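Local coordinates for YrbA (PDB 5NFM), which binds divalent metal cations such as copper and belongs to the BolA-like family, at residues M1-I14 with Q50-G62. Numbering follows the deposited sequence.
Sequences MAPGDIEDMIKAGI and QMVYNALKGNMGG
L56 and I10 meet at the apolar centre, CD2 of L56 lying 3.6 Å from CG1 of I10, in the alpha+beta fold of BolA-like proteins, where helix 5-13 and the C-terminal end of helix 45-56 pack on one face of the three-stranded mixed sheet. The axes of 5-13 and 50-56 approach to 8.3 Å, their N-to-C directions 111° apart. Branched side chains suit this layer: I10 reaches V52 while resting on V19 of the sheet, V52 rests on L69, and L56 touches I63 of helix 63-66. Towards one end, CD1 of I14 approaches CG2 of V52 and the backbone carbonyl of M51. Small residues bring the backbones close here: the CA atoms of G13 and A55 are 4.7 Å apart, and a CB on G13 would clash with the methyl of A55. Towards the other end, CD1 of I6 meets at 3.9 Å the CE of M60, carried out to it by an extended chain with CG anti to the backbone N (chi1 -175°). The flexible thioether of M1 bends at chi3 (63°), which brings its CE to within 3.8 Å of CD1 of L56 and its SD beside CB of M60.

M9 closes the outer edge: its long unbranched chain, bent at the thioether, reaches from the helix across L56 toward the turn L56-N59, with SD 3.9 Å from the same CD1 of L56 and the two side chains crossing at about a right angle. With an alanine here the thioether beside L56 would be lost, and a gap is likely to open between helix and turn. At the polar edge one water joins the helices, donating to both backbone carbonyls: its oxygen lies 2.8 Å from O of M9 and 2.7 Å from O of A55.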
loop_
_atom_site.group_PDB
_atom_site.type_symbol
_atom_site.label_atom_id
_atom_site.label_comp_id
_atom_site.label_asym_id
_atom_site.label_seq_id
_atom_site.Cartn_x
_atom_site.Cartn_y
_atom_site.Cartn_z
ATOM N N MET A 1 7.235 -10.142 -7.955
ATOM C CA MET A 1 5.904 -9.588 -8.176
ATOM C C MET A 1 5.853 -8.830 -9.498
ATOM O O MET A 1 6.670 -7.943 -9.749
ATOM C CB MET A 1 5.515 -8.659 -7.024
ATOM C CG MET A 1 5.413 -9.360 -5.676
ATOM S SD MET A 1 4.913 -8.274 -4.325
ATOM C CE MET A 1 3.274 -7.789 -4.865
ATOM N N ALA A 2 4.885 -9.188 -10.340
ATOM C CA ALA A 2 4.743 -8.555 -11.637
ATOM C C ALA A 2 4.206 -7.136 -11.479
ATOM O O ALA A 2 3.626 -6.788 -10.444
ATOM C CB ALA A 2 3.778 -9.358 -12.504
ATOM N N PRO A 3 4.371 -6.293 -12.497
ATOM C CA PRO A 3 3.806 -4.947 -12.404
ATOM C C PRO A 3 2.307 -5.018 -12.166
ATOM O O PRO A 3 1.597 -5.834 -12.759
ATOM C CB PRO A 3 4.144 -4.314 -13.757
ATOM C CG PRO A 3 5.287 -5.080 -14.250
ATOM C CD PRO A 3 5.064 -6.493 -13.778
ATOM N N GLY A 4 1.836 -4.158 -11.274
ATOM C CA GLY A 4 0.443 -4.144 -10.888
ATOM C C GLY A 4 0.087 -5.050 -9.727
ATOM O O GLY A 4 -1.009 -4.915 -9.173
ATOM N N ASP A 5 0.969 -5.981 -9.342
ATOM C CA ASP A 5 0.618 -6.922 -8.283
ATOM C C ASP A 5 0.485 -6.224 -6.935
ATOM O O ASP A 5 -0.373 -6.595 -6.127
ATOM C CB ASP A 5 1.646 -8.048 -8.182
ATOM C CG ASP A 5 1.491 -9.130 -9.254
ATOM O OD1 ASP A 5 0.512 -9.135 -10.046
ATOM O OD2 ASP A 5 2.375 -10.015 -9.274
ATOM N N ILE A 6 1.326 -5.225 -6.654
ATOM C CA ILE A 6 1.202 -4.500 -5.389
ATOM C C ILE A 6 -0.183 -3.871 -5.287
ATOM O O ILE A 6 -0.895 -4.036 -4.288
ATOM C CB ILE A 6 2.317 -3.448 -5.248
ATOM C CG1 ILE A 6 3.701 -4.108 -5.187
ATOM C CG2 ILE A 6 2.084 -2.597 -4.004
ATOM C CD1 ILE A 6 4.852 -3.137 -5.366
ATOM N N GLU A 7 -0.583 -3.149 -6.341
ATOM C CA GLU A 7 -1.890 -2.506 -6.356
ATOM C C GLU A 7 -3.008 -3.538 -6.214
ATOM O O GLU A 7 -3.939 -3.357 -5.417
ATOM C CB GLU A 7 -2.039 -1.674 -7.639
ATOM C CG GLU A 7 -3.389 -0.999 -7.765
ATOM C CD GLU A 7 -3.409 0.232 -8.668
ATOM O OE1 GLU A 7 -2.324 0.741 -9.030
ATOM O OE2 GLU A 7 -4.537 0.687 -8.987
ATOM N N ASP A 8 -2.918 -4.637 -6.974
ATOM C CA ASP A 8 -3.929 -5.689 -6.890
ATOM C C ASP A 8 -4.058 -6.208 -5.460
ATOM O O ASP A 8 -5.173 -6.412 -4.961
ATOM C CB ASP A 8 -3.555 -6.860 -7.809
ATOM C CG ASP A 8 -3.779 -6.587 -9.300
ATOM O OD1 ASP A 8 -4.428 -5.592 -9.672
ATOM O OD2 ASP A 8 -3.299 -7.433 -10.093
ATOM N N MET A 9 -2.931 -6.475 -4.797
ATOM C CA MET A 9 -3.005 -7.051 -3.458
ATOM C C MET A 9 -3.622 -6.067 -2.472
ATOM O O MET A 9 -4.420 -6.454 -1.609
ATOM C CB MET A 9 -1.623 -7.501 -3.007
ATOM C CG MET A 9 -1.109 -8.689 -3.807
ATOM S SD MET A 9 0.336 -9.414 -3.060
ATOM C CE MET A 9 -0.479 -10.205 -1.671
ATOM N N ILE A 10 -3.273 -4.785 -2.581
ATOM C CA ILE A 10 -3.865 -3.801 -1.683
ATOM C C ILE A 10 -5.370 -3.728 -1.896
ATOM O O ILE A 10 -6.148 -3.708 -0.931
ATOM C CB ILE A 10 -3.185 -2.430 -1.843
ATOM C CG1 ILE A 10 -1.710 -2.525 -1.443
ATOM C CG2 ILE A 10 -3.922 -1.390 -1.003
ATOM C CD1 ILE A 10 -0.890 -1.276 -1.756
ATOM N N LYS A 11 -5.810 -3.706 -3.155
ATOM C CA LYS A 11 -7.237 -3.563 -3.414
ATOM C C LYS A 11 -8.028 -4.816 -3.058
ATOM O O LYS A 11 -9.203 -4.710 -2.693
ATOM C CB LYS A 11 -7.455 -3.124 -4.851
ATOM C CG LYS A 11 -6.961 -1.689 -5.031
ATOM C CD LYS A 11 -7.089 -1.176 -6.441
ATOM C CE LYS A 11 -8.537 -1.029 -6.847
ATOM N NZ LYS A 11 -8.654 -0.148 -8.041
ATOM N N ALA A 12 -7.410 -5.994 -3.143
ATOM C CA ALA A 12 -8.081 -7.211 -2.690
ATOM C C ALA A 12 -8.216 -7.219 -1.172
ATOM O O ALA A 12 -9.250 -7.629 -0.632
ATOM C CB ALA A 12 -7.309 -8.445 -3.152
ATOM N N GLY A 13 -7.171 -6.773 -0.474
ATOM C CA GLY A 13 -7.160 -6.857 0.975
ATOM C C GLY A 13 -7.900 -5.735 1.669
ATOM O O GLY A 13 -8.349 -5.908 2.808
ATOM N N ILE A 14 -8.024 -4.582 1.011
ATOM C CA ILE A 14 -8.687 -3.401 1.559
ATOM C C ILE A 14 -9.765 -3.010 0.552
ATOM O O ILE A 14 -9.569 -2.105 -0.276
ATOM C CB ILE A 14 -7.696 -2.255 1.835
ATOM C CG1 ILE A 14 -6.507 -2.757 2.670
ATOM C CG2 ILE A 14 -8.414 -1.107 2.536
ATOM C CD1 ILE A 14 -5.463 -1.696 2.971
ATOM N N GLN A 50 -0.233 -0.518 9.060
ATOM C CA GLN A 50 -0.357 -1.928 9.419
ATOM C C GLN A 50 -1.336 -2.652 8.492
ATOM O O GLN A 50 -1.095 -3.800 8.090
ATOM C CB GLN A 50 -0.798 -2.059 10.885
ATOM C CG GLN A 50 -0.890 -3.505 11.362
ATOM C CD GLN A 50 0.476 -4.167 11.370
ATOM O OE1 GLN A 50 1.391 -3.707 12.073
ATOM N NE2 GLN A 50 0.642 -5.225 10.584
ATOM N N MET A 51 -2.470 -2.014 8.180
ATOM C CA MET A 51 -3.445 -2.638 7.286
ATOM C C MET A 51 -2.862 -2.868 5.897
ATOM O O MET A 51 -3.178 -3.874 5.244
ATOM C CB MET A 51 -4.704 -1.779 7.195
ATOM C CG MET A 51 -5.474 -1.736 8.500
ATOM S SD MET A 51 -6.927 -0.677 8.421
ATOM C CE MET A 51 -7.959 -1.617 7.305
ATOM N N VAL A 52 -2.030 -1.938 5.413
ATOM C CA VAL A 52 -1.401 -2.119 4.106
ATOM C C VAL A 52 -0.381 -3.257 4.150
ATOM O O VAL A 52 -0.357 -4.111 3.257
ATOM C CB VAL A 52 -0.780 -0.805 3.595
ATOM C CG1 VAL A 52 -0.134 -1.047 2.223
ATOM C CG2 VAL A 52 -1.843 0.293 3.498
ATOM N N TYR A 53 0.471 -3.298 5.188
ATOM C CA TYR A 53 1.391 -4.425 5.301
ATOM C C TYR A 53 0.617 -5.742 5.314
ATOM O O TYR A 53 1.000 -6.712 4.644
ATOM C CB TYR A 53 2.278 -4.317 6.555
ATOM C CG TYR A 53 3.175 -3.099 6.595
ATOM C CD1 TYR A 53 3.991 -2.766 5.521
ATOM C CD2 TYR A 53 3.214 -2.290 7.723
ATOM C CE1 TYR A 53 4.813 -1.651 5.566
ATOM C CE2 TYR A 53 4.023 -1.170 7.775
ATOM C CZ TYR A 53 4.819 -0.846 6.697
ATOM O OH TYR A 53 5.611 0.274 6.783
ATOM N N ASN A 54 -0.484 -5.795 6.069
ATOM C CA ASN A 54 -1.276 -7.024 6.107
ATOM C C ASN A 54 -1.733 -7.421 4.705
ATOM O O ASN A 54 -1.715 -8.605 4.351
ATOM C CB ASN A 54 -2.516 -6.849 6.985
ATOM C CG ASN A 54 -2.203 -6.719 8.460
ATOM O OD1 ASN A 54 -1.066 -6.924 8.903
ATOM N ND2 ASN A 54 -3.227 -6.388 9.235
ATOM N N ALA A 55 -2.186 -6.446 3.907
ATOM C CA ALA A 55 -2.721 -6.747 2.583
ATOM C C ALA A 55 -1.667 -7.348 1.654
ATOM O O ALA A 55 -2.010 -8.129 0.756
ATOM C CB ALA A 55 -3.321 -5.487 1.958
ATOM N N LEU A 56 -0.392 -6.994 1.840
ATOM C CA LEU A 56 0.673 -7.574 1.032
ATOM C C LEU A 56 1.016 -9.005 1.434
ATOM O O LEU A 56 1.697 -9.695 0.668
ATOM C CB LEU A 56 1.924 -6.676 1.024
ATOM C CG LEU A 56 1.996 -5.649 -0.118
ATOM C CD1 LEU A 56 2.201 -6.337 -1.471
ATOM C CD2 LEU A 56 0.777 -4.735 -0.159
ATOM N N LYS A 57 0.557 -9.461 2.602
ATOM C CA LYS A 57 0.573 -10.874 2.978
ATOM C C LYS A 57 1.977 -11.467 2.947
ATOM O O LYS A 57 2.155 -12.660 2.709
ATOM C CB LYS A 57 -0.440 -11.688 2.162
ATOM C CG LYS A 57 -1.894 -11.327 2.519
ATOM C CD LYS A 57 -2.902 -12.109 1.701
ATOM C CE LYS A 57 -4.323 -11.614 1.940
ATOM N NZ LYS A 57 -4.835 -11.937 3.303
ATOM N N GLY A 58 2.985 -10.641 3.221
ATOM C CA GLY A 58 4.361 -11.104 3.239
ATOM C C GLY A 58 4.951 -11.390 1.877
ATOM O O GLY A 58 6.057 -11.933 1.797
ATOM N N ASN A 59 4.259 -11.036 0.798
ATOM C CA ASN A 59 4.725 -11.368 -0.541
ATOM C C ASN A 59 5.834 -10.460 -1.051
ATOM O O ASN A 59 6.475 -10.798 -2.056
ATOM C CB ASN A 59 3.551 -11.348 -1.512
ATOM C CG ASN A 59 2.663 -12.557 -1.348
ATOM O OD1 ASN A 59 3.150 -13.680 -1.270
ATOM N ND2 ASN A 59 1.366 -12.343 -1.270
ATOM N N MET A 60 6.075 -9.329 -0.396
ATOM C CA MET A 60 7.061 -8.350 -0.838
ATOM C C MET A 60 8.192 -8.306 0.189
ATOM O O MET A 60 8.027 -7.773 1.291
ATOM C CB MET A 60 6.396 -6.985 -0.999
ATOM C CG MET A 60 7.309 -5.927 -1.566
ATOM S SD MET A 60 6.424 -4.375 -1.718
ATOM C CE MET A 60 7.623 -3.419 -2.648
ATOM N N GLY A 61 9.345 -8.860 -0.169
ATOM C CA GLY A 61 10.478 -8.828 0.740
ATOM C C GLY A 61 10.913 -7.400 1.028
ATOM O O GLY A 61 10.853 -6.521 0.166
ATOM N N GLY A 62 11.345 -7.164 2.262
ATOM C CA GLY A 62 11.855 -5.855 2.635
ATOM C C GLY A 62 10.830 -4.742 2.578
ATOM O O GLY A 62 11.203 -3.572 2.449
HETATM O O HOH W 1 -4.317 -8.980 -0.462
#